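Side-chain contacts in citrate synthase (Mycobacterium tuberculosis, PDB 4TVM), which condenses oxaloacetate with acetyl-CoA and water to give citrate and free CoA in the Krebs cycle: residues L69-G73 and Y74-Q78; D99-Q102 and L103-T107. All blocks are in the same frame, centred on the assembly; numbering follows the deposited sequence.

Contact 1: L69-G73 and Y74-Q78; sequences LRYRG and YPIDQ
The carbonyl oxygen of Y74 takes the hydrogen bond of Y71 N at 2.9 Å, the N-H pointing somewhat off line at 139°. R70 leans on the same oxygen: its CA makes a CA-H...O contact with Y74 O at 3.1 Å. The return bond, Y74 N to Y71 O, is straighter at 161°, but its donor stands above the carbonyl plane. The two backbone bonds make Y71 and Y74 a hydrogen-bonded antiparallel pair, closed by R72 and G73. Beyond R70 and P75, I76 N reaches L69 O in a weak bond.

On the face shared by R70 and P75, the arginine has CG anti to its carbonyl carbon (chi1 -75°) and runs extended to NE. It crosses the proline at a slant, R70 CG lying 3.9 Å from P75 CG, and P75 CG then sits at the guanidinium edge, near its plane. The charged end goes on to a salt bridge with E26.

The Y74 ring presents an edge to Y71 O, with Y74 CD2 3.3 Å from that oxygen. I76 is buried against two side chains: its CD1 meets Y71 CE2 at 3.5 Å, and its CG1 lies 3.9 Å from L69 CD2. Y71 OH extends past I76 to bond with I227 O, and the side chain of Y71 lies about 8 Å from bound oxaloacetate. The whole is a beta hairpin with a two-residue loop and a type I' turn, running through P75 as N-cap directly into helix 76-82.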
ATOM      1  N   LEU A  69     -19.472   7.068  17.093  1.00 44.29           N
ATOM      2  CA  LEU A  69     -18.036   7.015  16.797  1.00 44.13           C
ATOM      3  C   LEU A  69     -17.210   7.359  18.023  1.00 44.23           C
ATOM      4  O   LEU A  69     -17.199   8.511  18.451  1.00 44.39           O
ATOM      5  CB  LEU A  69     -17.677   7.999  15.698  1.00 46.84           C
ATOM      6  CG  LEU A  69     -16.173   8.149  15.431  1.00 46.68           C
ATOM      7  CD1 LEU A  69     -15.570   6.838  14.982  1.00 49.93           C
ATOM      8  CD2 LEU A  69     -15.950   9.195  14.365  1.00 47.95           C
ATOM      9  N   ARG A  70     -16.470   6.402  18.566  1.00 41.79           N
ATOM     10  CA  ARG A  70     -15.598   6.697  19.706  1.00 41.50           C
ATOM     11  C   ARG A  70     -14.110   6.398  19.498  1.00 42.23           C
ATOM     12  O   ARG A  70     -13.756   5.378  18.911  1.00 45.02           O
ATOM     13  CB  ARG A  70     -16.060   5.863  20.858  1.00 43.50           C
ATOM     14  CG  ARG A  70     -17.344   6.379  21.494  1.00 46.61           C
ATOM     15  CD  ARG A  70     -18.008   5.276  22.309  1.00 41.66           C
ATOM     16  NE  ARG A  70     -19.422   5.537  22.478  1.00 41.00           N
ATOM     17  CZ  ARG A  70     -20.334   4.596  22.705  1.00 41.55           C
ATOM     18  NH1 ARG A  70     -19.984   3.301  22.756  1.00 36.13           N
ATOM     19  NH2 ARG A  70     -21.603   4.967  22.855  1.00 39.01           N
ATOM     20  N   TYR A  71     -13.229   7.255  19.998  1.00 41.13           N
ATOM     21  CA  TYR A  71     -11.802   6.900  20.038  1.00 39.63           C
ATOM     22  C   TYR A  71     -11.456   6.485  21.465  1.00 41.91           C
ATOM     23  O   TYR A  71     -11.496   7.302  22.395  1.00 39.04           O
ATOM     24  CB  TYR A  71     -10.895   8.057  19.624  1.00 34.11           C
ATOM     25  CG  TYR A  71     -11.154   8.674  18.252  1.00 29.86           C
ATOM     26  CD1 TYR A  71     -11.611   7.933  17.174  1.00 29.68           C
ATOM     27  CD2 TYR A  71     -10.846   9.996  18.031  1.00 27.43           C
ATOM     28  CE1 TYR A  71     -11.789   8.523  15.903  1.00 27.72           C
ATOM     29  CE2 TYR A  71     -11.042  10.589  16.802  1.00 27.11           C
ATOM     30  CZ  TYR A  71     -11.498   9.849  15.741  1.00 26.33           C
ATOM     31  OH  TYR A  71     -11.675  10.499  14.561  1.00 27.05           O
ATOM     32  N   ARG A  72     -11.141   5.202  21.628  1.00 40.35           N
ATOM     33  CA  ARG A  72     -10.771   4.641  22.922  1.00 37.87           C
ATOM     34  C   ARG A  72     -11.900   4.773  23.945  1.00 34.43           C
ATOM     35  O   ARG A  72     -11.662   4.856  25.148  1.00 34.01           O
ATOM     36  CB  ARG A  72      -9.470   5.268  23.432  1.00 39.04           C
ATOM     37  CG  ARG A  72      -8.315   5.181  22.438  1.00 43.61           C
ATOM     38  CD  ARG A  72      -7.820   3.754  22.329  1.00 43.72           C
ATOM     39  NE  ARG A  72      -6.496   3.607  21.725  1.00 43.32           N
ATOM     40  CZ  ARG A  72      -5.854   2.432  21.611  1.00 43.39           C
ATOM     41  NH1 ARG A  72      -6.403   1.302  22.080  1.00 38.67           N
ATOM     42  NH2 ARG A  72      -4.654   2.376  21.028  1.00 40.72           N
ATOM     43  N   GLY A  73     -13.129   4.733  23.467  1.00 34.69           N
ATOM     44  CA  GLY A  73     -14.307   4.781  24.337  1.00 37.35           C
ATOM     45  C   GLY A  73     -14.948   6.152  24.380  1.00 40.49           C
ATOM     46  O   GLY A  73     -16.093   6.275  24.827  1.00 51.07           O
ATOM     47  N   TYR A  74     -14.225   7.185  23.938  1.00 38.34           N
ATOM     48  CA  TYR A  74     -14.671   8.565  24.073  1.00 37.92           C
ATOM     49  C   TYR A  74     -15.413   9.037  22.837  1.00 41.81           C
ATOM     50  O   TYR A  74     -14.906   8.898  21.742  1.00 53.80           O
ATOM     51  CB  TYR A  74     -13.486   9.472  24.276  1.00 36.16           C
ATOM     52  CG  TYR A  74     -12.691   9.179  25.512  1.00 37.53           C
ATOM     53  CD1 TYR A  74     -13.204   9.479  26.777  1.00 39.11           C
ATOM     54  CD2 TYR A  74     -11.412   8.628  25.433  1.00 36.78           C
ATOM     55  CE1 TYR A  74     -12.480   9.218  27.925  1.00 38.72           C
ATOM     56  CE2 TYR A  74     -10.675   8.376  26.575  1.00 36.14           C
ATOM     57  CZ  TYR A  74     -11.208   8.677  27.813  1.00 38.96           C
ATOM     58  OH  TYR A  74     -10.484   8.449  28.951  1.00 40.61           O
ATOM     59  N   PRO A  75     -16.609   9.616  23.007  1.00 46.57           N
ATOM     60  CA  PRO A  75     -17.311  10.006  21.779  1.00 43.07           C
ATOM     61  C   PRO A  75     -16.720  11.220  21.050  1.00 44.69           C
ATOM     62  O   PRO A  75     -16.065  12.071  21.653  1.00 41.13           O
ATOM     63  CB  PRO A  75     -18.752  10.273  22.261  1.00 42.64           C
ATOM     64  CG  PRO A  75     -18.891   9.418  23.483  1.00 44.33           C
ATOM     65  CD  PRO A  75     -17.540   9.515  24.165  1.00 45.04           C
ATOM     66  N   ILE A  76     -16.972  11.258  19.737  1.00 46.34           N
ATOM     67  CA  ILE A  76     -16.331  12.177  18.831  1.00 44.43           C
ATOM     68  C   ILE A  76     -16.792  13.576  19.107  1.00 48.90           C
ATOM     69  O   ILE A  76     -16.005  14.515  18.990  1.00 54.20           O
ATOM     70  CB  ILE A  76     -16.582  11.796  17.353  1.00 49.00           C
ATOM     71  CG1 ILE A  76     -15.565  12.482  16.429  1.00 49.48           C
ATOM     72  CG2 ILE A  76     -18.011  12.107  16.904  1.00 47.68           C
ATOM     73  CD1 ILE A  76     -14.128  12.223  16.803  1.00 48.82           C
ATOM     74  N   ASP A  77     -18.057  13.731  19.494  1.00 51.00           N
ATOM     75  CA  ASP A  77     -18.584  15.061  19.770  1.00 47.68           C
ATOM     76  C   ASP A  77     -17.839  15.656  20.950  1.00 46.79           C
ATOM     77  O   ASP A  77     -17.537  16.833  20.951  1.00 50.18           O
ATOM     78  CB  ASP A  77     -20.117  15.062  19.967  1.00 57.25           C
ATOM     79  CG  ASP A  77     -20.605  14.117  21.081  1.00 59.58           C
ATOM     80  OD1 ASP A  77     -19.793  13.527  21.809  1.00 65.87           O
ATOM     81  OD2 ASP A  77     -21.832  13.963  21.224  1.00 62.92           O
ATOM     82  N   GLN A  78     -17.497  14.840  21.938  1.00 46.63           N
ATOM     83  CA  GLN A  78     -16.767  15.338  23.118  1.00 46.68           C
ATOM     84  C   GLN A  78     -15.307  15.740  22.797  1.00 45.27           C
ATOM     85  O   GLN A  78     -14.835  16.799  23.220  1.00 43.03           O
ATOM     86  CB  GLN A  78     -16.838  14.306  24.271  1.00 47.85           C
ATOM     87  CG  GLN A  78     -18.145  14.340  25.073  1.00 45.16           C
ATOM     88  CD  GLN A  78     -18.318  13.187  26.069  1.00 45.31           C
ATOM     89  OE1 GLN A  78     -19.338  12.485  26.086  1.00 47.75           O
ATOM     90  NE2 GLN A  78     -17.350  13.007  26.912  1.00 44.48           N
TER

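Contact 2: D99-Q102 and L103-T107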
ATOM      1  N   ASP A  99      -2.031  12.784  31.274  1.00 62.89           N
ATOM      2  CA  ASP A  99      -1.987  13.755  32.362  1.00 63.22           C
ATOM      3  C   ASP A  99      -1.070  14.880  31.922  1.00 66.21           C
ATOM      4  O   ASP A  99      -0.283  14.708  30.986  1.00 70.78           O
ATOM      5  CB  ASP A  99      -1.549  13.123  33.699  1.00 64.24           C
ATOM      6  CG  ASP A  99      -0.103  12.641  33.699  1.00 64.40           C
ATOM      7  OD1 ASP A  99       0.767  13.322  33.117  1.00 72.15           O
ATOM      8  OD2 ASP A  99       0.163  11.578  34.301  1.00 57.72           O
ATOM      9  N   THR A 100      -1.168  16.014  32.606  1.00 61.46           N
ATOM     10  CA  THR A 100      -0.515  17.244  32.183  1.00 58.92           C
ATOM     11  C   THR A 100       0.956  17.072  31.741  1.00 61.29           C
ATOM     12  O   THR A 100       1.343  17.619  30.725  1.00 67.30           O
ATOM     13  CB  THR A 100      -0.664  18.328  33.283  1.00 57.03           C
ATOM     14  OG1 THR A 100      -2.054  18.627  33.449  1.00 58.93           O
ATOM     15  CG2 THR A 100       0.072  19.629  32.928  1.00 51.59           C
ATOM     16  N   ASP A 101       1.756  16.319  32.488  1.00 61.26           N
ATOM     17  CA  ASP A 101       3.152  16.077  32.123  1.00 61.46           C
ATOM     18  C   ASP A 101       3.218  15.312  30.791  1.00 62.71           C
ATOM     19  O   ASP A 101       3.941  15.699  29.874  1.00 60.07           O
ATOM     20  CB  ASP A 101       3.882  15.255  33.205  1.00 63.71           C
ATOM     21  CG  ASP A 101       3.932  15.954  34.578  1.00 72.99           C
ATOM     22  OD1 ASP A 101       3.937  17.207  34.653  1.00 73.74           O
ATOM     23  OD2 ASP A 101       3.981  15.228  35.600  1.00 72.39           O
ATOM     24  N   GLN A 102       2.459  14.226  30.688  1.00 57.45           N
ATOM     25  CA  GLN A 102       2.521  13.368  29.504  1.00 58.98           C
ATOM     26  C   GLN A 102       2.208  14.101  28.196  1.00 58.79           C
ATOM     27  O   GLN A 102       2.843  13.842  27.172  1.00 64.99           O
ATOM     28  CB  GLN A 102       1.575  12.179  29.653  1.00 58.83           C
ATOM     29  CG  GLN A 102       2.071  11.133  30.628  1.00 54.97           C
ATOM     30  CD  GLN A 102       0.980  10.194  31.098  1.00 56.01           C
ATOM     31  OE1 GLN A 102      -0.198  10.554  31.163  1.00 59.19           O
ATOM     32  NE2 GLN A 102       1.370   8.991  31.458  1.00 57.94           N
ATOM     33  N   LEU A 103       1.257  15.029  28.242  1.00 56.84           N
ATOM     34  CA  LEU A 103       0.838  15.769  27.055  1.00 54.24           C
ATOM     35  C   LEU A 103       1.901  16.755  26.651  1.00 56.37           C
ATOM     36  O   LEU A 103       2.177  16.926  25.469  1.00 60.12           O
ATOM     37  CB  LEU A 103      -0.460  16.521  27.319  1.00 53.22           C
ATOM     38  CG  LEU A 103      -0.894  17.578  26.295  1.00 53.06           C
ATOM     39  CD1 LEU A 103      -0.970  17.019  24.870  1.00 48.95           C
ATOM     40  CD2 LEU A 103      -2.238  18.160  26.752  1.00 47.21           C
ATOM     41  N   ALA A 104       2.498  17.394  27.647  1.00 51.81           N
ATOM     42  CA  ALA A 104       3.447  18.468  27.413  1.00 52.94           C
ATOM     43  C   ALA A 104       4.759  17.916  26.892  1.00 53.39           C
ATOM     44  O   ALA A 104       5.399  18.515  26.022  1.00 50.50           O
ATOM     45  CB  ALA A 104       3.690  19.253  28.704  1.00 49.60           C
ATOM     46  N   GLN A 105       5.156  16.786  27.459  1.00 54.10           N
ATOM     47  CA  GLN A 105       6.372  16.112  27.067  1.00 57.46           C
ATOM     48  C   GLN A 105       6.208  15.499  25.676  1.00 57.07           C
ATOM     49  O   GLN A 105       7.126  15.513  24.880  1.00 56.93           O
ATOM     50  CB  GLN A 105       6.783  15.087  28.137  1.00 61.49           C
ATOM     51  CG  GLN A 105       7.490  15.772  29.314  1.00 68.76           C
ATOM     52  CD  GLN A 105       7.449  14.995  30.626  1.00 78.24           C
ATOM     53  OE1 GLN A 105       7.201  15.569  31.690  1.00 77.11           O
ATOM     54  NE2 GLN A 105       7.703  13.687  30.558  1.00 82.38           N
ATOM     55  N   PHE A 106       5.014  15.017  25.377  1.00 57.63           N
ATOM     56  CA  PHE A 106       4.683  14.493  24.049  1.00 54.41           C
ATOM     57  C   PHE A 106       4.631  15.611  23.002  1.00 53.00           C
ATOM     58  O   PHE A 106       5.079  15.470  21.862  1.00 49.60           O
ATOM     59  CB  PHE A 106       3.320  13.816  24.165  1.00 53.90           C
ATOM     60  CG  PHE A 106       2.772  13.298  22.885  1.00 53.98           C
ATOM     61  CD1 PHE A 106       3.280  12.138  22.323  1.00 56.84           C
ATOM     62  CD2 PHE A 106       1.704  13.934  22.263  1.00 53.11           C
ATOM     63  CE1 PHE A 106       2.755  11.631  21.144  1.00 52.73           C
ATOM     64  CE2 PHE A 106       1.170  13.419  21.091  1.00 52.65           C
ATOM     65  CZ  PHE A 106       1.696  12.266  20.536  1.00 51.70           C
ATOM     66  N   THR A 107       4.026  16.713  23.418  1.00 50.09           N
ATOM     67  CA  THR A 107       3.900  17.926  22.646  1.00 42.94           C
ATOM     68  C   THR A 107       5.242  18.550  22.443  1.00 39.95           C
ATOM     69  O   THR A 107       5.529  19.071  21.378  1.00 42.06           O
ATOM     70  CB  THR A 107       3.026  18.901  23.444  1.00 41.56           C
ATOM     71  OG1 THR A 107       1.842  18.199  23.830  1.00 44.55           O
ATOM     72  CG2 THR A 107       2.681  20.145  22.649  1.00 39.78           C
TER
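Q105 N donates to D101 O at 2.9 Å, the shortest of the i to i+4 backbone bonds that carry the chain through the first turns of helix 100-111. L103 N meets D99 O at 3.2 Å, and A104 N bonds to T100 O. F106 N reaches Q102 O at 3.1 Å from above the carbonyl plane.

Side-chain bonds close the start of the helix, where D99 and Q102 form a capping box. Q102 N donates to D99 OD1 at 3.1 Å, almost straight at 171° and nearly along the carboxylate C-O axis. In return D99 N gives its hydrogen to Q102 OE1 at 2.9 Å, arriving in the plane of the amide carbonyl. The glutamine manages this with CG anti to its own carbonyl carbon (chi1 -74°) and an extended chain, which brings OE1 back to the residue before the helix. D99 thus serves as N-cap; one bond to D99 OD1 and one to Q102 OE1 tie the two side chains to the backbone at the helix start, which should limit how each group turns. The negative charge so placed probably interacts favourably with the helix dipole.

Van der Waals contacts fill in between these bonds. Q105 lies alongside D101 with its chain extended beyond CG: Q105 CB is 3.4 Å from D101 O and Q105 OE1 3.7 Å from D101 CB. A104 CB rests near T100 O.

F106 has its ring carbon CG anti to the backbone N (chi1 176°), and the ring leaves this turn for helix 85-94, meeting Y90 edge-to-face and touching I86 and Y94. Q102 also packs on Y90, while T100 at the helix start touches T427 of the second subunit.

Contact 1 is largely buried and contact 2 lies mostly at the surface; their centres are about 20 Å apart and their nearest atoms about 10 Å, without touching. They follow in series along the chain, and helix 85-94 receives side chains from both. In residues 69-78 a hairpin leads into a helix, with apolar and aromatic side chains turned inward near the oxaloacetate pocket. Residues 99-107 instead open a helix away from the active site and the oxaloacetate pocket, where polar side chains cap the first turn and a single buried aromatic faces inward. Each includes an N-cap, a proline in one and a bonding aspartate in the other, and each touches the second subunit.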